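Local coordinates for protein metal-dependent hydrolase (Lactobacillus plantarum, PDB 2F6K) that probably catalyses, as a manganese-binding amidohydrolase-family enzyme, the decarboxylation of 2-amino-3-carboxymuconate 6-semialdehyde, at residues A[104-109]-A[138-143]; A[175-180]-A[203-208]. All coordinates share one frame; numbering follows the deposited sequence.

In the fold
Following the chain from the N terminus, contact 1 comes first. It brings helix 102-114, which follows strand 91-95, against helix 138-145 and so closes a loop that holds strand 120-124 and the short hairpin strands 126-127 and 130-131. The chain then runs through strand 150-154 into helix 171-189, where contact 2 opens; it closes at the end of strand 200-203 and the loop that follows, having enclosed helix 192-195. The two contacts therefore follow in series, neither nesting nor crossing. The centres of contact 1 and contact 2 are about 24 Å apart. Contact 1 ties neighbouring helices on the outside of the barrel, whereas contact 2 ties a helix to a loop beside the manganese site.

Contact 1 of 2, residues A[104-109]-A[138-143]; sequences DAVKTV and ERVYQE
Val-106 and Val-109 of helix 102-114 meet Val-140 and Glu-143 of helix 138-145 in a largely apolar helix-helix contact on the outside of the barrel. The two axes run almost parallel, at 13° and 8.6 Å at closest approach, and the backbones come nearest at Val-106 and Val-140. Val-106 uses both methyls. CG1, anti to the backbone N (chi1 161°), lies 3.5 Å from CG of Glu-143, and the two side chains cross at about a right angle. CG2 instead lodges over the first turn of the facing helix, 3.6 Å from Arg-139 CB and equally near the carbonyl of that residue. Beside it, Val-140 is shared among three partners: its CG2 touches Ala-105 CB at 3.7 Å and Val-106 CG2 at 4.0 Å, while CG1 turns to CG2 of Val-109. Parallel helices of this kind follow consecutive strands, 91-95 and 120-124, in the repeated beta-alpha order of a TIM barrel. Leu-97, in the loop before helix 102-114, packs on both Val-109 and Val-140. Two charged residues join the contact through their aliphatic parts. Glu-143 lends CB and CG to the valines, and a bend at its second torsion (chi2 -59°) takes the carboxylate to a salt bridge with Arg-147. Arg-139 likewise gives CB to the interface; its extended chain leads the guanidinium away to a salt bridge with Glu-102, and the residue also packs on Leu-103 of the second subunit.

Contact 2 of 2, residues A[175-180]-A[203-208]; sequences GFFMDT and IPHAGA
The Phe-177 ring lies against Ala-208 and His-205. CA of Ala-208 stands over one face in a CH-pi contact, 3.9 Å from the ring centroid and 20° off the normal, displaced toward the CG-CD1-CE1 rim. The Ala-208 methyl fits between Phe-177 CG, at 3.8 Å from its CB, and Thr-180 CB. CE2, across the ring, reaches CB of His-205 at 3.6 Å. The phenyl and imidazole planes are 29° apart but slid so far, with centroids separated by 5.8 Å, that they barely overlap. An alanine in place of Phe-177 would probably open a gap where the ring faces Ala-208 CA and leave His-205 CB without its aromatic neighbour, giving the loop room to shift. One turn on, Thr-180 splits its branches: CG2 touches CG2 of Ile-203 at 3.6 Å, whereas OG1, anti to the carbonyl carbon (chi1 -70°), turns to a water at 2.8 Å. The same water lies in the imidazole plane, 2.7 Å from ND1 of His-205, and donates a weak bond to Pro-204 O, so helix and loop are bridged without a direct polar bond. His-205 N is bonded to Asp-239, and NE2 weakly to Asp-266, a manganese ligand; the side chain lies about 5 Å from the metal, consistent with the histidine amidohydrolases often carry after the sixth barrel strand. Phe-209 meets Phe-177 edge-to-face, and Gln-248 of helix 248-252 and Arg-216 of the third subunit also pack on it, while strand 237-239 flanks Ile-203 and Pro-204.

Contact 1 of 2, residues A[104-109]-A[138-143]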
loop_
_atom_site.group_PDB
_atom_site.type_symbol
_atom_site.label_atom_id
_atom_site.label_comp_id
_atom_site.label_asym_id
_atom_site.label_seq_id
_atom_site.Cartn_x
_atom_site.Cartn_y
_atom_site.Cartn_z
ATOM N N ASP A 104 -5.645 14.605 -23.604
ATOM C CA ASP A 104 -5.073 13.788 -24.670
ATOM C C ASP A 104 -5.998 12.624 -25.027
ATOM O O ASP A 104 -6.151 12.275 -26.198
ATOM C CB ASP A 104 -3.703 13.269 -24.234
ATOM C CG ASP A 104 -2.707 14.398 -23.990
ATOM O OD1 ASP A 104 -2.128 14.904 -24.972
ATOM O OD2 ASP A 104 -2.520 14.793 -22.816
ATOM N N ALA A 105 -6.618 12.034 -24.011
ATOM C CA ALA A 105 -7.536 10.928 -24.222
ATOM C C ALA A 105 -8.761 11.429 -24.983
ATOM O O ALA A 105 -9.269 10.738 -25.865
ATOM C CB ALA A 105 -7.954 10.331 -22.884
ATOM N N VAL A 106 -9.233 12.623 -24.636
ATOM C CA VAL A 106 -10.389 13.225 -25.297
ATOM C C VAL A 106 -10.090 13.291 -26.789
ATOM O O VAL A 106 -10.952 13.030 -27.634
ATOM C CB VAL A 106 -10.651 14.664 -24.763
ATOM C CG1 VAL A 106 -11.525 15.446 -25.733
ATOM C CG2 VAL A 106 -11.325 14.598 -23.406
ATOM N N LYS A 107 -8.849 13.636 -27.097
ATOM C CA LYS A 107 -8.387 13.747 -28.469
ATOM C C LYS A 107 -8.374 12.379 -29.162
ATOM O O LYS A 107 -8.773 12.262 -30.322
ATOM C CB LYS A 107 -6.986 14.378 -28.473
ATOM C CG LYS A 107 -6.367 14.598 -29.844
ATOM C CD LYS A 107 -5.141 13.702 -30.014
ATOM C CE LYS A 107 -4.102 14.320 -30.946
ATOM N NZ LYS A 107 -2.725 13.824 -30.634
ATOM N N THR A 108 -7.928 11.347 -28.447
ATOM C CA THR A 108 -7.869 10.005 -29.017
ATOM C C THR A 108 -9.258 9.443 -29.300
ATOM O O THR A 108 -9.453 8.723 -30.288
ATOM C CB THR A 108 -7.114 9.027 -28.095
ATOM O OG1 THR A 108 -5.762 9.472 -27.939
ATOM C CG2 THR A 108 -7.102 7.626 -28.701
ATOM N N VAL A 109 -10.213 9.764 -28.429
ATOM C CA VAL A 109 -11.588 9.309 -28.605
ATOM C C VAL A 109 -12.188 9.881 -29.896
ATOM O O VAL A 109 -12.698 9.133 -30.731
ATOM C CB VAL A 109 -12.481 9.727 -27.412
ATOM C CG1 VAL A 109 -13.932 9.341 -27.680
ATOM C CG2 VAL A 109 -11.987 9.057 -26.136
ATOM N N GLU A 138 -13.768 13.002 -16.660
ATOM C CA GLU A 138 -15.096 13.420 -17.096
ATOM C C GLU A 138 -15.163 13.809 -18.566
ATOM O O GLU A 138 -16.029 13.336 -19.299
ATOM C CB GLU A 138 -15.612 14.589 -16.263
ATOM C CG GLU A 138 -15.931 14.240 -14.826
ATOM C CD GLU A 138 -16.766 15.314 -14.145
ATOM O OE1 GLU A 138 -16.534 16.519 -14.423
ATOM O OE2 GLU A 138 -17.646 14.943 -13.331
ATOM N N ARG A 139 -14.259 14.675 -19.006
ATOM C CA ARG A 139 -14.281 15.106 -20.398
ATOM C C ARG A 139 -14.193 13.923 -21.355
ATOM O O ARG A 139 -14.725 13.977 -22.468
ATOM C CB ARG A 139 -13.155 16.112 -20.659
ATOM C CG ARG A 139 -13.331 17.396 -19.848
ATOM C CD ARG A 139 -12.272 18.434 -20.159
ATOM N NE ARG A 139 -12.435 19.634 -19.339
ATOM C CZ ARG A 139 -12.069 19.737 -18.061
ATOM N NH1 ARG A 139 -11.508 18.713 -17.433
ATOM N NH2 ARG A 139 -12.270 20.873 -17.405
ATOM N N VAL A 140 -13.541 12.849 -20.915
ATOM C CA VAL A 140 -13.415 11.658 -21.749
ATOM C C VAL A 140 -14.772 10.974 -21.841
ATOM O O VAL A 140 -15.165 10.505 -22.907
ATOM C CB VAL A 140 -12.387 10.645 -21.178
ATOM C CG1 VAL A 140 -12.339 9.398 -22.056
ATOM C CG2 VAL A 140 -11.009 11.278 -21.117
ATOM N N TYR A 141 -15.488 10.919 -20.723
ATOM C CA TYR A 141 -16.811 10.298 -20.705
ATOM C C TYR A 141 -17.773 11.071 -21.610
ATOM O O TYR A 141 -18.521 10.477 -22.389
ATOM C CB TYR A 141 -17.380 10.254 -19.278
ATOM C CG TYR A 141 -16.434 9.688 -18.250
ATOM C CD1 TYR A 141 -15.541 8.664 -18.580
ATOM C CD2 TYR A 141 -16.440 10.159 -16.941
ATOM C CE1 TYR A 141 -14.676 8.126 -17.636
ATOM C CE2 TYR A 141 -15.580 9.622 -15.986
ATOM C CZ TYR A 141 -14.699 8.608 -16.343
ATOM O OH TYR A 141 -13.833 8.082 -15.414
ATOM N N GLN A 142 -17.742 12.397 -21.510
ATOM C CA GLN A 142 -18.615 13.239 -22.320
ATOM C C GLN A 142 -18.422 12.975 -23.808
ATOM O O GLN A 142 -19.392 12.839 -24.546
ATOM C CB GLN A 142 -18.358 14.709 -22.002
ATOM C CG GLN A 142 -18.514 15.024 -20.533
ATOM C CD GLN A 142 -18.134 16.452 -20.201
ATOM O OE1 GLN A 142 -17.202 17.012 -20.780
ATOM N NE2 GLN A 142 -18.843 17.044 -19.250
ATOM N N GLU A 143 -17.173 12.898 -24.248
ATOM C CA GLU A 143 -16.893 12.634 -25.655
ATOM C C GLU A 143 -17.395 11.256 -26.071
ATOM O O GLU A 143 -17.789 11.052 -27.218
ATOM C CB GLU A 143 -15.392 12.722 -25.929
ATOM C CG GLU A 143 -14.817 14.136 -25.910
ATOM C CD GLU A 143 -15.474 15.062 -26.931
ATOM O OE1 GLU A 143 -15.978 14.566 -27.964
ATOM O OE2 GLU A 143 -15.471 16.290 -26.706
#

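Contact 2 of 2, residues A[175-180]-A[203-208]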
loop_
_atom_site.group_PDB
_atom_site.type_symbol
_atom_site.label_atom_id
_atom_site.label_comp_id
_atom_site.label_asym_id
_atom_site.label_seq_id
_atom_site.Cartn_x
_atom_site.Cartn_y
_atom_site.Cartn_z
ATOM N N GLY A 175 -6.841 -11.215 -8.741
ATOM C CA GLY A 175 -6.669 -9.777 -8.844
ATOM C C GLY A 175 -7.562 -9.111 -9.876
ATOM O O GLY A 175 -8.221 -8.103 -9.590
ATOM N N PHE A 176 -7.589 -9.658 -11.085
ATOM C CA PHE A 176 -8.420 -9.082 -12.130
ATOM C C PHE A 176 -9.871 -8.946 -11.665
ATOM O O PHE A 176 -10.487 -7.894 -11.831
ATOM C CB PHE A 176 -8.359 -9.943 -13.391
ATOM C CG PHE A 176 -7.168 -9.661 -14.268
ATOM C CD1 PHE A 176 -6.218 -8.713 -13.903
ATOM C CD2 PHE A 176 -7.007 -10.344 -15.474
ATOM C CE1 PHE A 176 -5.122 -8.445 -14.730
ATOM C CE2 PHE A 176 -5.914 -10.086 -16.309
ATOM C CZ PHE A 176 -4.973 -9.136 -15.939
ATOM N N PHE A 177 -10.413 -10.006 -11.076
ATOM C CA PHE A 177 -11.787 -9.961 -10.612
ATOM C C PHE A 177 -12.016 -8.917 -9.543
ATOM O O PHE A 177 -13.020 -8.202 -9.569
ATOM C CB PHE A 177 -12.239 -11.325 -10.108
ATOM C CG PHE A 177 -12.698 -12.244 -11.203
ATOM C CD1 PHE A 177 -13.707 -13.170 -10.971
ATOM C CD2 PHE A 177 -12.142 -12.164 -12.474
ATOM C CE1 PHE A 177 -14.161 -13.999 -11.986
ATOM C CE2 PHE A 177 -12.591 -12.992 -13.499
ATOM C CZ PHE A 177 -13.605 -13.911 -13.250
HETATM N N MSE A 178 -11.092 -8.820 -8.598
HETATM C CA MSE A 178 -11.245 -7.834 -7.548
HETATM C C MSE A 178 -11.253 -6.442 -8.169
HETATM O O MSE A 178 -12.045 -5.579 -7.771
HETATM C CB MSE A 178 -10.118 -7.965 -6.526
HETATM C CG MSE A 178 -10.108 -9.313 -5.802
HETATM SE SE MSE A 178 -8.890 -9.394 -4.273
HETATM C CE MSE A 178 -7.202 -9.194 -5.211
ATOM N N ASP A 179 -10.407 -6.228 -9.175
ATOM C CA ASP A 179 -10.344 -4.914 -9.796
ATOM C C ASP A 179 -11.581 -4.544 -10.597
ATOM O O ASP A 179 -12.055 -3.408 -10.516
ATOM C CB ASP A 179 -9.106 -4.784 -10.674
ATOM C CG ASP A 179 -8.460 -3.418 -10.542
ATOM O OD1 ASP A 179 -8.023 -3.070 -9.425
ATOM O OD2 ASP A 179 -8.401 -2.684 -11.545
ATOM N N THR A 180 -12.106 -5.490 -11.366
ATOM C CA THR A 180 -13.297 -5.227 -12.152
ATOM C C THR A 180 -14.432 -4.898 -11.200
ATOM O O THR A 180 -15.210 -3.971 -11.438
ATOM C CB THR A 180 -13.692 -6.442 -13.010
ATOM O OG1 THR A 180 -12.732 -6.608 -14.062
ATOM C CG2 THR A 180 -15.079 -6.242 -13.623
ATOM N N ILE A 203 -18.721 -5.176 -19.393
ATOM C CA ILE A 203 -17.940 -5.595 -18.229
ATOM C C ILE A 203 -17.489 -7.038 -18.514
ATOM O O ILE A 203 -18.309 -7.937 -18.690
ATOM C CB ILE A 203 -18.787 -5.500 -16.947
ATOM C CG1 ILE A 203 -19.147 -4.029 -16.694
ATOM C CG2 ILE A 203 -18.019 -6.057 -15.765
ATOM C CD1 ILE A 203 -20.055 -3.803 -15.518
ATOM N N PRO A 204 -16.170 -7.267 -18.569
ATOM C CA PRO A 204 -15.575 -8.578 -18.851
ATOM C C PRO A 204 -15.737 -9.687 -17.821
ATOM O O PRO A 204 -16.088 -9.439 -16.661
ATOM C CB PRO A 204 -14.106 -8.233 -19.066
ATOM C CG PRO A 204 -13.892 -7.171 -18.035
ATOM C CD PRO A 204 -15.124 -6.294 -18.196
ATOM N N HIS A 205 -15.476 -10.911 -18.280
ATOM C CA HIS A 205 -15.517 -12.113 -17.452
ATOM C C HIS A 205 -16.808 -12.324 -16.665
ATOM O O HIS A 205 -16.784 -12.597 -15.460
ATOM C CB HIS A 205 -14.318 -12.107 -16.496
ATOM C CG HIS A 205 -13.004 -11.900 -17.184
ATOM N ND1 HIS A 205 -12.166 -10.846 -16.888
ATOM C CD2 HIS A 205 -12.389 -12.602 -18.165
ATOM C CE1 HIS A 205 -11.092 -10.906 -17.657
ATOM N NE2 HIS A 205 -11.203 -11.962 -18.442
ATOM N N ALA A 206 -17.938 -12.193 -17.352
ATOM C CA ALA A 206 -19.238 -12.398 -16.724
ATOM C C ALA A 206 -19.487 -11.570 -15.461
ATOM O O ALA A 206 -20.176 -12.020 -14.541
ATOM C CB ALA A 206 -19.424 -13.875 -16.424
ATOM N N GLY A 207 -18.923 -10.368 -15.413
ATOM C CA GLY A 207 -19.142 -9.494 -14.269
ATOM C C GLY A 207 -18.304 -9.742 -13.036
ATOM O O GLY A 207 -18.601 -9.200 -11.965
ATOM N N ALA A 208 -17.255 -10.548 -13.184
ATOM C CA ALA A 208 -16.366 -10.875 -12.078
ATOM C C ALA A 208 -17.183 -11.283 -10.851
ATOM O O ALA A 208 -17.881 -12.293 -10.891
ATOM C CB ALA A 208 -15.467 -9.686 -11.761
HETATM O O HOH W 1 -13.324 -9.076 -15.210
#